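Local coordinates for protein type C neurotoxin (Clostridium botulinum, PDB 3PME) that probably binds gangliosides and phosphatidylethanolamine at the nerve-cell surface, serving as the receptor-binding domain of a botulinum C/D mosaic neurotoxin, at residues I112-D115 with I116-Y120; L397-S400 with S401-K404; S206-D209 with I210-Y214; E185-D188 with E189-L193. One frame throughout, in Å; residues are numbered along the deposited sequence.

Contact 1 of 4, residues I112-D115 with I116-Y120; sequences ILQD and INRKY
Asp-115 and Lys-119 close the hairpin that joins strands 108-114 and 120-126. The chain makes a type I turn from Asp-115 to Arg-118, followed by a G1 beta bulge with Arg-118 in a left-handed conformation. Two backbone bonds hold it: Arg-118 N to Asp-115 O, and Asp-115 N to Lys-119 O at 2.9 Å. The Asp-115 side chain reinforces the turn from within. Its CB lies 4.0 Å from Lys-119 O. CG sits between the backbone N and the carbonyl carbon (chi1 74°), which folds the carboxylate over the turn. OD1 then accepts from Asn-117 N at 2.9 Å and from Lys-119 N at 3.0 Å, the first bond forming an Asx turn. The two donors reach OD1 from opposite faces of the carboxylate plane, and neither bond is straight. OD2 lies beside the Lys-119 chain, 3.6 Å from its CB, and accepts from Asp-171 N. This peptide donor probably stabilises the negative charge. Beyond the turn, Gln-114 and Tyr-120 form a non-hydrogen-bonded pair on the same face of the sheet. Gln-114 NE2 donates to Asn-97 O and to a water that also accepts from Arg-118 NH1. Further along the same face, the Ile-112 methyl CD1 rests 3.4 Å from Tyr-120 CD2.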
loop_
_atom_site.group_PDB
_atom_site.type_symbol
_atom_site.label_atom_id
_atom_site.label_comp_id
_atom_site.label_asym_id
_atom_site.label_seq_id
_atom_site.Cartn_x
_atom_site.Cartn_y
_atom_site.Cartn_z
ATOM N N ILE A 112 0.948 20.019 12.567
ATOM C CA ILE A 112 0.769 21.178 13.425
ATOM C C ILE A 112 1.934 22.136 13.258
ATOM O O ILE A 112 3.088 21.712 13.243
ATOM C CB ILE A 112 0.698 20.729 14.900
ATOM C CG1 ILE A 112 -0.579 19.917 15.145
ATOM C CG2 ILE A 112 0.786 21.943 15.847
ATOM C CD1 ILE A 112 -1.763 20.759 15.508
ATOM N N LEU A 113 1.618 23.422 13.130
ATOM C CA LEU A 113 2.615 24.486 13.073
ATOM C C LEU A 113 2.288 25.458 14.188
ATOM O O LEU A 113 1.155 25.940 14.282
ATOM C CB LEU A 113 2.578 25.219 11.727
ATOM C CG LEU A 113 3.684 26.264 11.521
ATOM C CD1 LEU A 113 5.052 25.588 11.436
ATOM C CD2 LEU A 113 3.439 27.100 10.251
ATOM N N GLN A 114 3.271 25.747 15.038
ATOM C CA GLN A 114 3.000 26.493 16.265
ATOM C C GLN A 114 3.941 27.675 16.431
ATOM O O GLN A 114 5.163 27.530 16.318
ATOM C CB GLN A 114 3.104 25.550 17.456
ATOM C CG GLN A 114 2.799 26.181 18.792
ATOM C CD GLN A 114 2.527 25.119 19.826
ATOM O OE1 GLN A 114 1.558 24.364 19.708
ATOM N NE2 GLN A 114 3.383 25.034 20.832
ATOM N N ASP A 115 3.365 28.848 16.705
ATOM C CA ASP A 115 4.154 30.069 16.844
ATOM C C ASP A 115 4.684 30.297 18.259
ATOM O O ASP A 115 4.458 29.492 19.173
ATOM C CB ASP A 115 3.396 31.297 16.300
ATOM C CG ASP A 115 2.247 31.780 17.208
ATOM O OD1 ASP A 115 2.174 31.439 18.403
ATOM O OD2 ASP A 115 1.420 32.575 16.703
ATOM N N ILE A 116 5.387 31.410 18.438
ATOM C CA ILE A 116 6.083 31.643 19.700
ATOM C C ILE A 116 5.157 32.011 20.865
ATOM O O ILE A 116 5.601 32.081 22.016
ATOM C CB ILE A 116 7.240 32.659 19.528
ATOM C CG1 ILE A 116 6.774 33.903 18.766
ATOM C CG2 ILE A 116 8.393 32.011 18.775
ATOM C CD1 ILE A 116 5.876 34.835 19.571
ATOM N N ASN A 117 3.875 32.208 20.569
ATOM C CA ASN A 117 2.866 32.410 21.610
ATOM C C ASN A 117 2.059 31.142 21.886
ATOM O O ASN A 117 1.037 31.182 22.572
ATOM C CB ASN A 117 1.927 33.557 21.231
ATOM C CG ASN A 117 2.631 34.892 21.217
ATOM O OD1 ASN A 117 2.463 35.687 20.296
ATOM N ND2 ASN A 117 3.451 35.130 22.229
ATOM N N ARG A 118 2.516 30.023 21.331
ATOM C CA ARG A 118 1.832 28.742 21.478
ATOM C C ARG A 118 0.497 28.667 20.732
ATOM O O ARG A 118 -0.276 27.734 20.931
ATOM C CB ARG A 118 1.652 28.391 22.955
ATOM C CG ARG A 118 2.974 28.188 23.680
ATOM C CD ARG A 118 2.773 27.752 25.124
ATOM N NE ARG A 118 3.839 26.847 25.551
ATOM C CZ ARG A 118 3.876 25.551 25.257
ATOM N NH1 ARG A 118 2.905 25.008 24.531
ATOM N NH2 ARG A 118 4.883 24.796 25.679
ATOM N N LYS A 119 0.230 29.640 19.869
ATOM C CA LYS A 119 -0.915 29.550 18.970
ATOM C C LYS A 119 -0.544 28.593 17.840
ATOM O O LYS A 119 0.587 28.608 17.354
ATOM C CB LYS A 119 -1.265 30.936 18.425
ATOM C CG LYS A 119 -2.387 30.964 17.399
ATOM C CD LYS A 119 -2.612 32.378 16.854
ATOM C CE LYS A 119 -3.638 32.379 15.726
ATOM N NZ LYS A 119 -3.735 33.705 15.049
ATOM N N TYR A 120 -1.469 27.742 17.423
ATOM C CA TYR A 120 -1.135 26.795 16.367
ATOM C C TYR A 120 -2.222 26.670 15.307
ATOM O O TYR A 120 -3.379 27.057 15.519
ATOM C CB TYR A 120 -0.803 25.416 16.941
ATOM C CG TYR A 120 -1.993 24.698 17.519
ATOM C CD1 TYR A 120 -2.392 24.919 18.829
ATOM C CD2 TYR A 120 -2.720 23.803 16.750
ATOM C CE1 TYR A 120 -3.481 24.265 19.360
ATOM C CE2 TYR A 120 -3.808 23.134 17.276
ATOM C CZ TYR A 120 -4.183 23.374 18.579
ATOM O OH TYR A 120 -5.272 22.722 19.106
HETATM O O HOH W 1 3.855 22.664 22.918
#

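Contact 2 of 4, residues L397-S400 with S401-K404; sequences LSTS and SFWK
The ring of Phe-402 lies across the backbone of Ser-398 and Thr-399, with both on one of its faces. Thr-399 CA makes a CH-pi contact, 4.0 Å from the ring centroid and 20° off the ring normal. Ser-398 O stands over the same face, nearer the rim, 3.5 Å from CE1. The Thr-399 methyl CG2 adds an apolar touch at CE2. Phe-402 CG is anti to its own carbonyl carbon (chi1 -62°), which turns the ring back over the preceding turn. That turn is a short 3-10 segment leading into strand 403-406 of the trefoil-family domain. Ser-401 N and Ser-401 OG both donate to Ser-398 O, the hydroxyl at 2.8 Å in the carbonyl plane and the amide from above it. Phe-402 N donates to Thr-399 O at 3.0 Å. On the other side of the turn, Ser-398 OG and Ser-400 OG share a hydrogen bond of 2.7 Å, and Ser-398 OG also binds a glycerol. Thr-399 OG1 bonds to Asn-243. Ser-401 OG has a further bond with Gln-357 NE2. The buried Ser-401 hydroxyl thus ties the turn to strand 356-360. Two donors satisfy the Ser-398 carbonyl oxygen, which probably eases its place against the electron-rich ring face.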
loop_
_atom_site.group_PDB
_atom_site.type_symbol
_atom_site.label_atom_id
_atom_site.label_comp_id
_atom_site.label_asym_id
_atom_site.label_seq_id
_atom_site.Cartn_x
_atom_site.Cartn_y
_atom_site.Cartn_z
ATOM N N LEU A 397 -11.400 -0.797 -17.393
ATOM C CA LEU A 397 -11.592 0.154 -16.309
ATOM C C LEU A 397 -12.625 -0.338 -15.295
ATOM O O LEU A 397 -12.976 0.388 -14.365
ATOM C CB LEU A 397 -12.018 1.517 -16.860
ATOM C CG LEU A 397 -11.010 2.214 -17.770
ATOM C CD1 LEU A 397 -11.673 3.378 -18.502
ATOM C CD2 LEU A 397 -9.825 2.695 -16.956
ATOM N N SER A 398 -13.103 -1.568 -15.474
ATOM C CA SER A 398 -14.108 -2.143 -14.582
ATOM C C SER A 398 -13.456 -2.665 -13.318
ATOM O O SER A 398 -12.464 -3.383 -13.398
ATOM C CB SER A 398 -14.816 -3.310 -15.276
ATOM O OG SER A 398 -15.660 -3.999 -14.368
ATOM N N THR A 399 -14.017 -2.341 -12.154
ATOM C CA THR A 399 -13.436 -2.837 -10.906
ATOM C C THR A 399 -13.560 -4.361 -10.818
ATOM O O THR A 399 -12.819 -4.993 -10.078
ATOM C CB THR A 399 -14.038 -2.183 -9.645
ATOM O OG1 THR A 399 -15.454 -2.387 -9.616
ATOM C CG2 THR A 399 -13.726 -0.690 -9.628
ATOM N N SER A 400 -14.475 -4.948 -11.585
ATOM C CA SER A 400 -14.572 -6.401 -11.644
ATOM C C SER A 400 -13.290 -7.057 -12.174
ATOM O O SER A 400 -13.097 -8.267 -11.999
ATOM C CB SER A 400 -15.781 -6.848 -12.476
ATOM O OG SER A 400 -15.556 -6.663 -13.859
ATOM N N SER A 401 -12.424 -6.275 -12.828
ATOM C CA SER A 401 -11.145 -6.788 -13.336
ATOM C C SER A 401 -9.969 -6.529 -12.406
ATOM O O SER A 401 -8.827 -6.890 -12.725
ATOM C CB SER A 401 -10.817 -6.182 -14.698
ATOM O OG SER A 401 -10.403 -4.825 -14.531
ATOM N N PHE A 402 -10.230 -5.878 -11.274
ATOM C CA PHE A 402 -9.168 -5.514 -10.344
ATOM C C PHE A 402 -9.006 -6.577 -9.263
ATOM O O PHE A 402 -9.983 -6.962 -8.629
ATOM C CB PHE A 402 -9.455 -4.165 -9.672
ATOM C CG PHE A 402 -9.527 -2.986 -10.625
ATOM C CD1 PHE A 402 -9.217 -3.116 -11.973
ATOM C CD2 PHE A 402 -9.899 -1.738 -10.144
ATOM C CE1 PHE A 402 -9.291 -2.019 -12.829
ATOM C CE2 PHE A 402 -9.971 -0.634 -10.992
ATOM C CZ PHE A 402 -9.668 -0.777 -12.327
ATOM N N TRP A 403 -7.765 -7.019 -9.051
ATOM C CA TRP A 403 -7.461 -8.028 -8.029
ATOM C C TRP A 403 -6.513 -7.497 -6.970
ATOM O O TRP A 403 -5.613 -6.707 -7.267
ATOM C CB TRP A 403 -6.852 -9.277 -8.681
ATOM C CG TRP A 403 -7.769 -9.854 -9.702
ATOM C CD1 TRP A 403 -7.839 -9.517 -11.020
ATOM C CD2 TRP A 403 -8.805 -10.812 -9.474
ATOM N NE1 TRP A 403 -8.845 -10.222 -11.636
ATOM C CE2 TRP A 403 -9.449 -11.033 -10.711
ATOM C CE3 TRP A 403 -9.241 -11.516 -8.349
ATOM C CZ2 TRP A 403 -10.512 -11.920 -10.849
ATOM C CZ3 TRP A 403 -10.299 -12.418 -8.497
ATOM C CH2 TRP A 403 -10.919 -12.598 -9.731
ATOM N N LYS A 404 -6.717 -7.946 -5.735
ATOM C CA LYS A 404 -5.836 -7.573 -4.633
ATOM C C LYS A 404 -5.393 -8.831 -3.908
ATOM O O LYS A 404 -6.031 -9.887 -4.022
ATOM C CB LYS A 404 -6.521 -6.610 -3.660
ATOM C CG LYS A 404 -6.871 -5.256 -4.261
ATOM C CD LYS A 404 -7.467 -4.369 -3.178
ATOM C CE LYS A 404 -7.581 -2.927 -3.630
ATOM N NZ LYS A 404 -7.970 -2.042 -2.503
#

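Contact 3 of 4, residues S206-D209 with I210-Y214; sequences SNED and INIVY. With SO4 (sulfate ion), chain B.
Ser-206 O receives Ile-210 N at 2.9 Å in the first backbone hydrogen bond of helix 207-218. Ser-206 is also the N-cap. Its OG lies between its backbone N and carbonyl carbon (chi1 68°), and from there it accepts from Asp-209 N at 3.0 Å. One residue therefore takes up two N-H groups of the first turn. The Ile-210 side chain leans back along the same residue, with CG1 3.3 Å from Ser-206 O.

Asn-207 is the first residue of the helix. Its N points out of the helix end and donates to O3 of a sulfate ion at 2.7 Å, in a nearly straight bond (173°). The sulfate probably comes from the crystallisation liquor. The helix dipole would be expected to favour an anion here. The Asn-207 side chain bends towards the sulfate too, and its OD1 is hydrogen-bonded to Tyr-156 OH. Asn-207 O accepts from Asn-211 N.

Glu-208 O accepts from Ile-212 N at 3.0 Å, and the Ile-212 atom CG1 lies 3.3 Å from that same oxygen. Asp-209 O takes Val-213 N. The Asp-209 side chain runs alongside that of Ile-212, pointing the same way, with OD1 3.8 Å from CD1.

The helix lies against the concanavalin-like domain. Ile-210 packs on Thr-144 and Thr-146 of strand 141-148, and Val-213 on Phe-142 of the same strand. The Tyr-214 ring meets Trp-74 of strand 68-77, while Asp-209 and Ile-212 touch Ile-2 near the N-terminus.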
loop_
_atom_site.group_PDB
_atom_site.type_symbol
_atom_site.label_atom_id
_atom_site.label_comp_id
_atom_site.label_asym_id
_atom_site.label_seq_id
_atom_site.Cartn_x
_atom_site.Cartn_y
_atom_site.Cartn_z
ATOM N N SER A 206 5.361 22.307 -6.557
ATOM C CA SER A 206 4.149 22.422 -7.365
ATOM C C SER A 206 3.365 21.116 -7.319
ATOM O O SER A 206 3.907 20.075 -6.970
ATOM C CB SER A 206 4.502 22.741 -8.815
ATOM O OG SER A 206 5.162 21.645 -9.420
ATOM N N ASN A 207 2.089 21.165 -7.678
ATOM C CA ASN A 207 1.311 19.943 -7.796
ATOM C C ASN A 207 1.982 18.948 -8.730
ATOM O O ASN A 207 2.016 17.746 -8.454
ATOM C CB ASN A 207 -0.099 20.252 -8.272
ATOM C CG ASN A 207 -0.901 20.980 -7.221
ATOM O OD1 ASN A 207 -0.387 21.277 -6.143
ATOM N ND2 ASN A 207 -2.165 21.257 -7.517
ATOM N N GLU A 208 2.531 19.449 -9.833
ATOM C CA GLU A 208 3.214 18.589 -10.790
ATOM C C GLU A 208 4.419 17.895 -10.153
ATOM O O GLU A 208 4.637 16.695 -10.340
ATOM C CB GLU A 208 3.644 19.398 -12.020
ATOM C CG GLU A 208 4.349 18.574 -13.087
ATOM C CD GLU A 208 4.526 19.336 -14.389
ATOM O OE1 GLU A 208 4.058 20.496 -14.476
ATOM O OE2 GLU A 208 5.131 18.775 -15.325
ATOM N N ASP A 209 5.203 18.654 -9.395
ATOM C CA ASP A 209 6.392 18.103 -8.761
ATOM C C ASP A 209 6.046 17.116 -7.650
ATOM O O ASP A 209 6.698 16.085 -7.505
ATOM C CB ASP A 209 7.311 19.214 -8.261
ATOM C CG ASP A 209 8.096 19.859 -9.392
ATOM O OD1 ASP A 209 8.088 19.295 -10.511
ATOM O OD2 ASP A 209 8.721 20.915 -9.164
ATOM N N ILE A 210 5.008 17.414 -6.878
ATOM C CA ILE A 210 4.546 16.470 -5.860
ATOM C C ILE A 210 4.196 15.131 -6.494
ATOM O O ILE A 210 4.543 14.070 -5.971
ATOM C CB ILE A 210 3.347 17.038 -5.100
ATOM C CG1 ILE A 210 3.804 18.224 -4.238
ATOM C CG2 ILE A 210 2.675 15.943 -4.257
ATOM C CD1 ILE A 210 2.670 18.990 -3.588
ATOM N N ASN A 211 3.529 15.174 -7.639
ATOM C CA ASN A 211 3.184 13.936 -8.334
ATOM C C ASN A 211 4.368 13.199 -8.952
ATOM O O ASN A 211 4.355 11.974 -9.064
ATOM C CB ASN A 211 2.058 14.179 -9.333
ATOM C CG ASN A 211 0.704 14.258 -8.650
ATOM O OD1 ASN A 211 0.253 15.338 -8.241
ATOM N ND2 ASN A 211 0.063 13.107 -8.487
ATOM N N ILE A 212 5.399 13.939 -9.327
ATOM C CA ILE A 212 6.624 13.307 -9.795
ATOM C C ILE A 212 7.292 12.536 -8.657
ATOM O O ILE A 212 7.724 11.398 -8.843
ATOM C CB ILE A 212 7.581 14.342 -10.403
ATOM C CG1 ILE A 212 6.984 14.871 -11.708
ATOM C CG2 ILE A 212 8.940 13.722 -10.669
ATOM C CD1 ILE A 212 7.764 16.018 -12.311
ATOM N N VAL A 213 7.356 13.146 -7.477
ATOM C CA VAL A 213 7.887 12.457 -6.302
ATOM C C VAL A 213 7.055 11.208 -5.981
ATOM O O VAL A 213 7.595 10.118 -5.811
ATOM C CB VAL A 213 7.967 13.388 -5.073
ATOM C CG1 VAL A 213 8.536 12.637 -3.859
ATOM C CG2 VAL A 213 8.830 14.608 -5.379
ATOM N N TYR A 214 5.742 11.369 -5.925
ATOM C CA TYR A 214 4.818 10.258 -5.684
ATOM C C TYR A 214 5.030 9.093 -6.650
ATOM O O TYR A 214 5.211 7.943 -6.227
ATOM C CB TYR A 214 3.380 10.773 -5.778
ATOM C CG TYR A 214 2.268 9.744 -5.658
ATOM C CD1 TYR A 214 2.183 8.882 -4.563
ATOM C CD2 TYR A 214 1.261 9.685 -6.616
ATOM C CE1 TYR A 214 1.127 7.966 -4.450
ATOM C CE2 TYR A 214 0.221 8.785 -6.518
ATOM C CZ TYR A 214 0.155 7.924 -5.436
ATOM O OH TYR A 214 -0.896 7.042 -5.351
HETATM S S SO4 B . 0.045 24.559 -8.038
HETATM O O1 SO4 B . 0.118 24.811 -6.600
HETATM O O2 SO4 B . 0.412 25.783 -8.745
HETATM O O3 SO4 B . 0.974 23.497 -8.397
HETATM O O4 SO4 B . -1.316 24.168 -8.393
#

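Contact 4 of 4, residues E185-D188 with E189-L193; sequences ENID and ENQML
Gln-191 folds its side chain back onto Asp-188 across a type I beta turn that runs from Asp-188 to Gln-191. The turn belongs to the surface loop between strands 178-181 and 193-201 of the concanavalin-like domain. Gln-191 N donates to Asp-188 O at 3.0 Å, the bond that closes the turn. In return Asp-188 N donates to Gln-191 OE1 at 2.8 Å, with the donor tilted from the amide plane. The two residues are thus joined in both directions, once through backbone alone and once through the side chain. Gln-191 CG is anti to its carbonyl carbon (chi1 -68°), and the extended chain beyond it carries the amide to Asp-188 N. OE1 has a second donor, a water at 2.7 Å that also donates to Asn-186 O. On the other arm, Gln-191 NE2 donates to Asp-80 O. Three partners therefore hold this buried amide and fix which way round it sits. The Asp-188 carboxylate stacks alongside it, the two planes only 7° apart, with OD2 4.1 Å from Gln-191 CD. Ser-78 OG donates to Asn-190 O and accepts from Met-192 N, holding the chain where it leaves the turn. Ile-187 crosses the Gln-191 side chain obliquely. Its CB lies 3.4 Å from OE1, and its terminal methyl CD1 is 3.5 Å from Gln-191 O.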
loop_
_atom_site.group_PDB
_atom_site.type_symbol
_atom_site.label_atom_id
_atom_site.label_comp_id
_atom_site.label_asym_id
_atom_site.label_seq_id
_atom_site.Cartn_x
_atom_site.Cartn_y
_atom_site.Cartn_z
ATOM N N GLU A 185 4.303 7.941 24.093
ATOM C CA GLU A 185 3.209 7.362 24.861
ATOM C C GLU A 185 3.363 5.856 24.967
ATOM O O GLU A 185 4.118 5.235 24.214
ATOM C CB GLU A 185 1.855 7.693 24.231
ATOM C CG GLU A 185 1.957 8.415 22.913
ATOM C CD GLU A 185 2.251 9.882 23.093
ATOM O OE1 GLU A 185 1.789 10.448 24.108
ATOM O OE2 GLU A 185 2.934 10.467 22.220
ATOM N N ASN A 186 2.641 5.275 25.916
ATOM C CA ASN A 186 2.591 3.831 26.043
ATOM C C ASN A 186 1.765 3.267 24.902
ATOM O O ASN A 186 0.671 3.757 24.612
ATOM C CB ASN A 186 1.983 3.432 27.388
ATOM C CG ASN A 186 2.138 1.951 27.681
ATOM O OD1 ASN A 186 2.576 1.178 26.827
ATOM N ND2 ASN A 186 1.780 1.547 28.896
ATOM N N ILE A 187 2.302 2.253 24.237
ATOM C CA ILE A 187 1.586 1.601 23.152
ATOM C C ILE A 187 1.659 0.089 23.307
ATOM O O ILE A 187 2.667 -0.447 23.774
ATOM C CB ILE A 187 2.144 2.015 21.780
ATOM C CG1 ILE A 187 3.632 1.687 21.679
ATOM C CG2 ILE A 187 1.919 3.501 21.545
ATOM C CD1 ILE A 187 4.246 2.054 20.342
ATOM N N ASP A 188 0.578 -0.585 22.924
ATOM C CA ASP A 188 0.486 -2.043 23.000
ATOM C C ASP A 188 1.331 -2.697 21.907
ATOM O O ASP A 188 1.790 -2.025 20.982
ATOM C CB ASP A 188 -0.976 -2.482 22.871
ATOM C CG ASP A 188 -1.892 -1.776 23.865
ATOM O OD1 ASP A 188 -1.415 -1.412 24.964
ATOM O OD2 ASP A 188 -3.090 -1.584 23.550
ATOM N N GLU A 189 1.523 -4.011 22.002
ATOM C CA GLU A 189 2.408 -4.720 21.076
ATOM C C GLU A 189 1.987 -4.591 19.609
ATOM O O GLU A 189 2.831 -4.609 18.715
ATOM C CB GLU A 189 2.543 -6.201 21.462
ATOM C CG GLU A 189 1.233 -6.980 21.465
ATOM C CD GLU A 189 1.430 -8.459 21.767
ATOM O OE1 GLU A 189 2.514 -8.997 21.449
ATOM O OE2 GLU A 189 0.499 -9.085 22.319
ATOM N N ASN A 190 0.687 -4.465 19.365
ATOM C CA ASN A 190 0.177 -4.377 17.999
ATOM C C ASN A 190 0.099 -2.939 17.487
ATOM O O ASN A 190 -0.367 -2.683 16.377
ATOM C CB ASN A 190 -1.196 -5.037 17.900
ATOM C CG ASN A 190 -1.139 -6.537 18.111
ATOM O OD1 ASN A 190 -0.134 -7.182 17.805
ATOM N ND2 ASN A 190 -2.227 -7.102 18.627
ATOM N N GLN A 191 0.533 -1.997 18.312
ATOM C CA GLN A 191 0.527 -0.599 17.907
ATOM C C GLN A 191 1.900 -0.204 17.371
ATOM O O GLN A 191 2.896 -0.213 18.092
ATOM C CB GLN A 191 0.081 0.294 19.072
ATOM C CG GLN A 191 -1.387 0.077 19.433
ATOM C CD GLN A 191 -1.856 0.928 20.595
ATOM O OE1 GLN A 191 -1.118 1.156 21.550
ATOM N NE2 GLN A 191 -3.098 1.390 20.522
ATOM N N MET A 192 1.942 0.112 16.083
ATOM C CA MET A 192 3.199 0.348 15.391
ATOM C C MET A 192 2.913 1.119 14.112
ATOM O O MET A 192 1.781 1.175 13.655
ATOM C CB MET A 192 3.879 -0.988 15.063
ATOM C CG MET A 192 3.117 -1.844 14.037
ATOM S SD MET A 192 3.673 -3.559 13.975
ATOM C CE MET A 192 3.131 -4.131 15.581
ATOM N N LEU A 193 3.950 1.719 13.545
ATOM C CA LEU A 193 3.823 2.367 12.249
ATOM C C LEU A 193 5.148 2.337 11.523
ATOM O O LEU A 193 6.206 2.129 12.131
ATOM C CB LEU A 193 3.346 3.819 12.403
ATOM C CG LEU A 193 4.299 4.808 13.074
ATOM C CD1 LEU A 193 5.234 5.447 12.073
ATOM C CD2 LEU A 193 3.506 5.886 13.788
HETATM O O HOH W 2 -1.826 3.303 23.100
#

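How the contacts relate
None of the four contacts touches another. Contacts 1 and 4 both belong to the concanavalin-like N-terminal part, their nearest atoms about 12 Å apart. Contact 2 lies in the trefoil-family part, on the opposite side of the chain's centre from both, and its centre is about 46 Å from that of contact 1. Contact 3 is the start of helix 207-218, packed on the concanavalin-like part; its nearest atoms are about 12 Å from contact 2 and about 16 Å from contact 1. A glycerol lies about 3 Å from the Ser-398 side chain of contact 2, and a sulfate sits at the helix start in contact 3. Both probably come from the crystallisation liquor and are not by themselves evidence of a receptor site.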